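Local atomic coordinates of light Chain (Clostridium botulinum, PDB entry 6BVD), a protein that is the zinc-dependent protease light chain of the mosaic botulinum neurotoxin type HA and, like related light chains, probably cleaves a neuronal SNARE protein. Residues L286-K289 against V290-D293; E181-P184 against Y185-G188; N312-E315 against F316-L319; N339-E342 against Q343-K347. All coordinates share one frame; numbering follows the deposited sequence.

Overall arrangement
Contacts 1, 3 and 4 are each a stretch of alpha-helix, whereas contact 2 lies in the loop between strands 168-171 and 193-196. Helix 280-301 of contact 1 joins two of the others. It packs on helix 338-348 of contact 4, with Tyr287 OH 3.5 Å from Glu342 CB, and touches contact 2 where Asp293 OD2 lies 3.5 Å from Asp187 C. Contact 3 stands apart at the surface, its centre 22 to 24 Å from those of the others. The zinc held by His228, His232 and Glu266 is about 14 Å from the side chain of Leu286 and likewise from that of Tyr185; neither contact 1 nor contact 2 supplies a ligand to it.

Contact 1: L286-K289 against V290-D293; sequences LYNK and VLSD
Asp293 OD2 takes a hydrogen bond of 2.6 Å from a water that in turn accepts from Lys289 NZ at 3.0 Å. NZ of Lys289 and OD2 of Asp293 are 4.7 Å apart, too far for direct contact; the water bridges them, and the opposite charges probably still attract. The lysine chain starts out anti to its own backbone nitrogen and then bends twice (chi3 55°, chi4 80°), which curls its end back over the neighbouring valine, with NZ 4.0 Å from Val290 CG2. Lower down the same chain, Lys289 CG passes 4.0 Å from Asp293 OD2. Val290 turns its CG2 methyl onto the preceding turn, 3.3 Å from Leu286 O, the carbonyl that already receives Val290 N at 3.0 Å. On another side of the helix Leu291 rests its CB against Tyr287 O at 3.4 Å. Tyr287 and Leu291 then reach helix 338-348, where the Tyr287 ring meets those of Phe341 and Tyr345 edge-to-face. The i to i+4 backbone bonds are those of an alpha-helix, here helix 280-301, which carries the water-bridged Lys289 and Asp293 as an i, i+4 pair on its surface and packs another side on helix 338-348.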
# COMPACT_ATOMS: atom_id res chain seq x y z
N LEU A 286 -9.49 -35.28 -17.91
CA LEU A 286 -9.67 -33.81 -17.92
C LEU A 286 -8.87 -33.15 -19.04
O LEU A 286 -9.37 -32.27 -19.73
CB LEU A 286 -9.28 -33.21 -16.57
CG LEU A 286 -10.13 -33.73 -15.40
CD1 LEU A 286 -9.63 -33.16 -14.11
CD2 LEU A 286 -11.62 -33.39 -15.59
N TYR A 287 -7.62 -33.57 -19.20
CA TYR A 287 -6.77 -33.07 -20.27
C TYR A 287 -7.38 -33.34 -21.64
O TYR A 287 -7.39 -32.45 -22.51
CB TYR A 287 -5.38 -33.69 -20.15
CG TYR A 287 -4.34 -33.15 -21.12
CD1 TYR A 287 -3.46 -32.13 -20.75
CD2 TYR A 287 -4.19 -33.73 -22.39
CE1 TYR A 287 -2.49 -31.65 -21.64
CE2 TYR A 287 -3.22 -33.27 -23.27
CZ TYR A 287 -2.37 -32.24 -22.89
OH TYR A 287 -1.41 -31.79 -23.78
N ASN A 288 -7.88 -34.55 -21.85
CA ASN A 288 -8.46 -34.88 -23.15
C ASN A 288 -9.83 -34.22 -23.37
O ASN A 288 -10.19 -33.94 -24.52
CB ASN A 288 -8.55 -36.39 -23.32
CG ASN A 288 -7.18 -37.01 -23.51
OD1 ASN A 288 -6.33 -36.43 -24.19
ND2 ASN A 288 -6.95 -38.15 -22.86
N LYS A 289 -10.58 -33.99 -22.30
CA LYS A 289 -11.86 -33.29 -22.44
C LYS A 289 -11.61 -31.85 -22.91
O LYS A 289 -12.26 -31.37 -23.85
CB LYS A 289 -12.63 -33.29 -21.13
CG LYS A 289 -13.93 -32.48 -21.19
CD LYS A 289 -14.58 -32.38 -19.81
CE LYS A 289 -13.56 -31.80 -18.77
NZ LYS A 289 -13.36 -30.28 -18.76
N VAL A 290 -10.66 -31.17 -22.26
CA VAL A 290 -10.38 -29.76 -22.60
C VAL A 290 -9.86 -29.66 -24.03
O VAL A 290 -10.25 -28.75 -24.77
CB VAL A 290 -9.36 -29.07 -21.63
CG1 VAL A 290 -9.06 -27.60 -22.09
CG2 VAL A 290 -9.88 -29.08 -20.20
N LEU A 291 -9.01 -30.60 -24.42
CA LEU A 291 -8.45 -30.64 -25.76
C LEU A 291 -9.53 -30.82 -26.82
O LEU A 291 -9.52 -30.15 -27.86
CB LEU A 291 -7.41 -31.77 -25.88
CG LEU A 291 -6.88 -32.06 -27.28
CD1 LEU A 291 -6.16 -30.82 -27.84
CD2 LEU A 291 -5.96 -33.27 -27.29
N SER A 292 -10.45 -31.73 -26.56
CA SER A 292 -11.58 -31.92 -27.44
C SER A 292 -12.45 -30.63 -27.54
O SER A 292 -12.86 -30.24 -28.64
CB SER A 292 -12.39 -33.12 -26.95
OG SER A 292 -13.57 -33.25 -27.69
N ASP A 293 -12.71 -29.97 -26.42
CA ASP A 293 -13.51 -28.73 -26.43
C ASP A 293 -12.80 -27.60 -27.19
O ASP A 293 -13.44 -26.83 -27.92
CB ASP A 293 -13.82 -28.25 -25.02
CG ASP A 293 -14.83 -29.15 -24.30
OD1 ASP A 293 -15.58 -29.85 -24.98
OD2 ASP A 293 -14.91 -29.09 -23.06
O HOH W 1 -13.36 -28.39 -21.05

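Contact 2: E181-P184 against Y185-G188; sequences EATP and YKDG
Thr183 and Lys186 close the first of two overlapping type I beta turns, with Lys186 N donating to Thr183 O at 2.9 Å; the second turn follows as Asp187 N donates to Pro184 O at 3.1 Å. In both bonds the donor sits above the carbonyl plane, by as much as 71° at Pro184. Pro184 takes the second position of the first turn, where its restricted phi fits. Around this backbone core two side chains pack against the threonine. The Tyr185 ring folds back along the chain because its CG stands between the backbone N and carbonyl carbon (chi1 59°), bringing CE2 to 3.7 Å from Thr183 CB. Thr183 O lies over one face of that ring, 4.3 Å above the plane and offset toward the rim. The aliphatic part of Lys186 runs past Thr183 OG1, with CD 3.7 Å from it. Asp187 brings OD2 to 3.5 Å from Thr183 O, a meeting of two acceptors that makes no bond. Farther out, Tyr241 meets the Tyr185 ring edge-to-face, and the end of Lys186, which leads away from the turns, is hydrogen-bonded through NZ to Thr243 OG1. The chain leaves through Gly188, whose positive phi of 88° suits a residue without a side chain and whose O is hydrogen-bonded to Tyr324 OH.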
# COMPACT_ATOMS: atom_id res chain seq x y z
N GLU A 181 -30.51 -26.20 -20.77
CA GLU A 181 -29.46 -25.52 -20.00
C GLU A 181 -28.07 -25.76 -20.57
O GLU A 181 -27.62 -26.89 -20.70
CB GLU A 181 -29.51 -25.94 -18.53
CG GLU A 181 -30.70 -25.37 -17.80
CD GLU A 181 -30.65 -25.59 -16.29
OE1 GLU A 181 -29.58 -25.94 -15.77
OE2 GLU A 181 -31.70 -25.41 -15.64
N ALA A 182 -27.45 -24.67 -20.99
CA ALA A 182 -26.07 -24.70 -21.43
C ALA A 182 -25.20 -24.18 -20.30
O ALA A 182 -25.55 -23.19 -19.62
CB ALA A 182 -25.88 -23.87 -22.68
N THR A 183 -24.05 -24.82 -20.11
CA THR A 183 -23.07 -24.35 -19.12
C THR A 183 -21.73 -24.10 -19.80
O THR A 183 -20.81 -24.91 -19.69
CB THR A 183 -22.90 -25.39 -17.98
OG1 THR A 183 -22.53 -26.65 -18.55
CG2 THR A 183 -24.20 -25.57 -17.25
N PRO A 184 -21.61 -22.98 -20.52
CA PRO A 184 -20.42 -22.78 -21.34
C PRO A 184 -19.12 -22.71 -20.53
O PRO A 184 -18.10 -22.99 -21.13
CB PRO A 184 -20.66 -21.43 -22.06
CG PRO A 184 -21.93 -20.85 -21.39
CD PRO A 184 -22.68 -22.00 -20.82
N TYR A 185 -19.17 -22.37 -19.25
CA TYR A 185 -17.99 -22.34 -18.42
C TYR A 185 -17.40 -23.74 -18.11
O TYR A 185 -16.30 -23.82 -17.48
CB TYR A 185 -18.30 -21.61 -17.10
CG TYR A 185 -19.42 -22.25 -16.32
CD1 TYR A 185 -19.14 -23.17 -15.31
CD2 TYR A 185 -20.76 -21.96 -16.61
CE1 TYR A 185 -20.13 -23.76 -14.59
CE2 TYR A 185 -21.74 -22.54 -15.88
CZ TYR A 185 -21.44 -23.44 -14.88
OH TYR A 185 -22.45 -24.04 -14.17
N LYS A 186 -18.11 -24.80 -18.51
CA LYS A 186 -17.65 -26.22 -18.37
C LYS A 186 -17.29 -26.82 -19.73
O LYS A 186 -16.73 -27.93 -19.80
CB LYS A 186 -18.72 -27.09 -17.72
CG LYS A 186 -19.15 -26.61 -16.35
CD LYS A 186 -20.31 -27.44 -15.75
CE LYS A 186 -19.83 -28.73 -15.09
NZ LYS A 186 -20.97 -29.42 -14.40
N ASP A 187 -17.55 -26.07 -20.80
CA ASP A 187 -17.41 -26.62 -22.14
C ASP A 187 -16.36 -25.91 -23.02
O ASP A 187 -16.49 -25.96 -24.24
CB ASP A 187 -18.76 -26.55 -22.88
CG ASP A 187 -19.84 -27.40 -22.23
OD1 ASP A 187 -19.53 -28.42 -21.56
OD2 ASP A 187 -21.02 -27.04 -22.40
N GLY A 188 -15.33 -25.27 -22.44
CA GLY A 188 -14.30 -24.58 -23.20
C GLY A 188 -14.57 -23.11 -23.55
O GLY A 188 -13.65 -22.36 -23.77

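Contact 3: N312-E315 against F316-L319; sequences NIDE and FKNL
Asn312 and Phe316 meet at the start of helix 313-323, where Phe316 N donates to Asn312 O at 3.1 Å and begins the run of i to i+4 backbone bonds. Asn312 is also the N-cap: its OD1 accepts from Glu315 N at 3.0 Å, a straight bond (162° at the hydrogen) whose donor nevertheless stands 36° above the amide plane. The cap satisfies an N-H of the first turn that has no earlier helical carbonyl to use. Among the polar side chains, Asp314 and Lys317 are bridged by a water that donates to Asp314 OD1 at 2.8 Å and accepts from Lys317 NZ at 2.8 Å. The lysine is fully extended beyond CG, which carries NZ along the helix back toward its N-terminal end; there NZ is also hydrogen-bonded to Val304 O. Asn318 lays its amide near the carbonyl of Asp314, CG to O 3.2 Å, but the angle is too poor for a hydrogen bond from ND2. Phe316 adds an edge-on C-H to carbonyl approach, Asn312 O lying in the plane of its ring 3.6 Å from CD2. In the apolar contact Ile313 and Lys317 run side by side, with CG2 of the isoleucine 3.8 Å from CE of the lysine. Polar residues cover much of the outward surface, while Phe316 packs on Ile117 and Leu120 and, with Ile313 and Lys317, on Phe130 of strand 129-130, setting helix 313-323 against that strand and the loop holding Ile117 and Leu120.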
# COMPACT_ATOMS: atom_id res chain seq x y z
N ASN A 312 -16.09 -5.35 -33.41
CA ASN A 312 -15.11 -5.64 -34.43
C ASN A 312 -14.77 -7.12 -34.51
O ASN A 312 -13.94 -7.61 -33.72
CB ASN A 312 -13.83 -4.86 -34.18
CG ASN A 312 -12.92 -4.90 -35.37
OD1 ASN A 312 -12.51 -5.96 -35.81
ND2 ASN A 312 -12.61 -3.74 -35.91
N ILE A 313 -15.35 -7.80 -35.50
CA ILE A 313 -15.22 -9.25 -35.65
C ILE A 313 -13.77 -9.73 -35.73
O ILE A 313 -13.39 -10.66 -34.99
CB ILE A 313 -15.97 -9.75 -36.89
CG1 ILE A 313 -17.47 -9.53 -36.70
CG2 ILE A 313 -15.67 -11.23 -37.15
CD1 ILE A 313 -18.29 -9.78 -37.96
N ASP A 314 -12.96 -9.09 -36.56
CA ASP A 314 -11.57 -9.54 -36.70
C ASP A 314 -10.77 -9.33 -35.42
O ASP A 314 -9.91 -10.16 -35.10
CB ASP A 314 -10.85 -8.84 -37.87
CG ASP A 314 -11.20 -9.47 -39.21
OD1 ASP A 314 -11.77 -10.59 -39.23
OD2 ASP A 314 -10.87 -8.87 -40.25
N GLU A 315 -11.04 -8.26 -34.68
CA GLU A 315 -10.35 -8.08 -33.40
C GLU A 315 -10.69 -9.19 -32.38
O GLU A 315 -9.80 -9.66 -31.66
CB GLU A 315 -10.70 -6.72 -32.80
CG GLU A 315 -9.91 -5.59 -33.44
CD GLU A 315 -10.19 -4.22 -32.85
OE1 GLU A 315 -11.15 -4.09 -32.05
OE2 GLU A 315 -9.44 -3.27 -33.20
N PHE A 316 -11.95 -9.61 -32.33
CA PHE A 316 -12.31 -10.72 -31.41
C PHE A 316 -11.71 -12.03 -31.88
O PHE A 316 -11.32 -12.84 -31.03
CB PHE A 316 -13.83 -10.86 -31.23
CG PHE A 316 -14.38 -9.99 -30.14
CD1 PHE A 316 -14.61 -10.49 -28.87
CD2 PHE A 316 -14.62 -8.63 -30.37
CE1 PHE A 316 -15.10 -9.68 -27.85
CE2 PHE A 316 -15.10 -7.81 -29.37
CZ PHE A 316 -15.33 -8.34 -28.09
N LYS A 317 -11.61 -12.25 -33.20
CA LYS A 317 -10.93 -13.46 -33.68
C LYS A 317 -9.44 -13.49 -33.28
O LYS A 317 -8.90 -14.56 -32.95
CB LYS A 317 -11.03 -13.58 -35.21
CG LYS A 317 -12.43 -13.95 -35.71
CD LYS A 317 -12.42 -14.15 -37.21
CE LYS A 317 -13.82 -14.50 -37.72
NZ LYS A 317 -13.82 -14.74 -39.19
N ASN A 318 -8.78 -12.35 -33.36
CA ASN A 318 -7.41 -12.26 -32.88
C ASN A 318 -7.34 -12.56 -31.39
O ASN A 318 -6.43 -13.25 -30.92
CB ASN A 318 -6.82 -10.87 -33.15
CG ASN A 318 -6.73 -10.57 -34.61
OD1 ASN A 318 -6.81 -11.47 -35.44
ND2 ASN A 318 -6.58 -9.28 -34.94
N LEU A 319 -8.31 -12.05 -30.66
CA LEU A 319 -8.33 -12.25 -29.22
C LEU A 319 -8.47 -13.75 -28.83
O LEU A 319 -7.76 -14.21 -27.92
CB LEU A 319 -9.45 -11.43 -28.62
CG LEU A 319 -9.34 -11.05 -27.16
CD1 LEU A 319 -10.22 -9.83 -26.96
CD2 LEU A 319 -9.76 -12.19 -26.26
O HOH W 2 -13.44 -12.39 -40.64

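Contact 4: N339-E342 against Q343-K347; sequences NKFE and QLYKK
Phe341 and Tyr345 form an aromatic pair one turn apart on alpha-helix 338-348. Both rings leave the backbone in the same direction, each with CG anti to the backbone nitrogen (chi1 178° for the phenylalanine), and they lie side by side without stacking. Phe341 CZ comes 4.0 Å from Tyr345 CD1, while Tyr345 CB stands over one face of the Phe341 ring. Beneath them Tyr345 N donates to Phe341 O at 2.9 Å, an almost straight bond with 173° at the hydrogen. Phe341 and Tyr345, with Leu344, lie on the side of an amphipathic helix that packs against helix 280-301, where Leu291 touches Phe341 and Leu286 touches Tyr345. Leu344, which is buried, rests its CB 3.5 Å from Lys340 O and reaches Tyr294 of the same neighbouring helix. The exposed side is polar. Gln343 has its CG beside the backbone N (chi1 -71°), 3.6 Å from Asn339 O, which also accepts from Gln343 N at 3.2 Å. Lys346 sets its CB 3.4 Å from Glu342 O, then extends away from the preceding turn. Lys347, less exposed than these, pairs its NZ with Glu112 OE2 in a salt bridge.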
# COMPACT_ATOMS: atom_id res chain seq x y z
N ASN A 339 1.48 -28.80 -29.10
CA ASN A 339 2.53 -28.30 -28.22
C ASN A 339 2.09 -27.01 -27.52
O ASN A 339 2.34 -26.81 -26.33
CB ASN A 339 3.82 -28.07 -29.00
CG ASN A 339 4.48 -29.37 -29.39
OD1 ASN A 339 4.45 -30.35 -28.65
ND2 ASN A 339 5.09 -29.39 -30.57
N LYS A 340 1.44 -26.11 -28.27
CA LYS A 340 0.91 -24.91 -27.64
C LYS A 340 -0.23 -25.25 -26.67
O LYS A 340 -0.41 -24.57 -25.66
CB LYS A 340 0.46 -23.90 -28.71
CG LYS A 340 1.60 -23.19 -29.41
CD LYS A 340 1.04 -22.21 -30.45
CE LYS A 340 1.94 -21.01 -30.66
NZ LYS A 340 1.34 -20.07 -31.67
N PHE A 341 -1.01 -26.29 -26.96
CA PHE A 341 -2.07 -26.70 -26.04
C PHE A 341 -1.50 -27.21 -24.72
O PHE A 341 -2.00 -26.91 -23.64
CB PHE A 341 -2.97 -27.78 -26.63
CG PHE A 341 -4.01 -28.23 -25.68
CD1 PHE A 341 -5.16 -27.49 -25.51
CD2 PHE A 341 -3.82 -29.36 -24.89
CE1 PHE A 341 -6.12 -27.88 -24.60
CE2 PHE A 341 -4.75 -29.74 -23.97
CZ PHE A 341 -5.91 -29.00 -23.82
N GLU A 342 -0.47 -28.03 -24.80
CA GLU A 342 0.13 -28.56 -23.58
C GLU A 342 0.64 -27.42 -22.70
O GLU A 342 0.41 -27.41 -21.48
CB GLU A 342 1.26 -29.53 -23.92
CG GLU A 342 1.77 -30.27 -22.70
CD GLU A 342 2.89 -31.23 -23.03
OE1 GLU A 342 3.25 -31.33 -24.23
OE2 GLU A 342 3.41 -31.85 -22.08
N GLN A 343 1.26 -26.41 -23.30
CA GLN A 343 1.75 -25.27 -22.54
C GLN A 343 0.62 -24.43 -21.96
O GLN A 343 0.71 -23.95 -20.83
CB GLN A 343 2.69 -24.41 -23.39
CG GLN A 343 4.03 -25.09 -23.65
CD GLN A 343 4.74 -25.55 -22.36
OE1 GLN A 343 5.22 -24.74 -21.56
NE2 GLN A 343 4.82 -26.87 -22.16
N LEU A 344 -0.48 -24.28 -22.70
CA LEU A 344 -1.61 -23.52 -22.18
C LEU A 344 -2.24 -24.23 -20.98
O LEU A 344 -2.46 -23.63 -19.92
CB LEU A 344 -2.65 -23.32 -23.29
CG LEU A 344 -3.96 -22.74 -22.80
CD1 LEU A 344 -3.73 -21.42 -22.09
CD2 LEU A 344 -4.94 -22.52 -24.01
N TYR A 345 -2.47 -25.51 -21.12
CA TYR A 345 -3.06 -26.31 -20.06
C TYR A 345 -2.17 -26.23 -18.82
O TYR A 345 -2.66 -26.05 -17.71
CB TYR A 345 -3.24 -27.76 -20.53
CG TYR A 345 -4.10 -28.60 -19.62
CD1 TYR A 345 -5.47 -28.67 -19.81
CD2 TYR A 345 -3.54 -29.33 -18.56
CE1 TYR A 345 -6.28 -29.44 -18.97
CE2 TYR A 345 -4.32 -30.10 -17.73
CZ TYR A 345 -5.70 -30.15 -17.93
OH TYR A 345 -6.51 -30.92 -17.10
N LYS A 346 -0.86 -26.27 -19.04
CA LYS A 346 0.07 -26.20 -17.93
C LYS A 346 -0.05 -24.84 -17.25
O LYS A 346 -0.08 -24.77 -16.02
CB LYS A 346 1.49 -26.47 -18.42
CG LYS A 346 2.58 -26.41 -17.37
CD LYS A 346 3.94 -26.64 -18.04
CE LYS A 346 5.09 -26.62 -17.05
NZ LYS A 346 6.34 -27.08 -17.73
N LYS A 347 -0.18 -23.79 -18.04
CA LYS A 347 -0.32 -22.45 -17.54
C LYS A 347 -1.59 -22.27 -16.73
O LYS A 347 -1.54 -21.74 -15.65
CB LYS A 347 -0.31 -21.44 -18.68
CG LYS A 347 -0.46 -20.00 -18.25
CD LYS A 347 -0.59 -19.02 -19.39
CE LYS A 347 -2.00 -19.00 -19.95
NZ LYS A 347 -2.29 -17.84 -20.83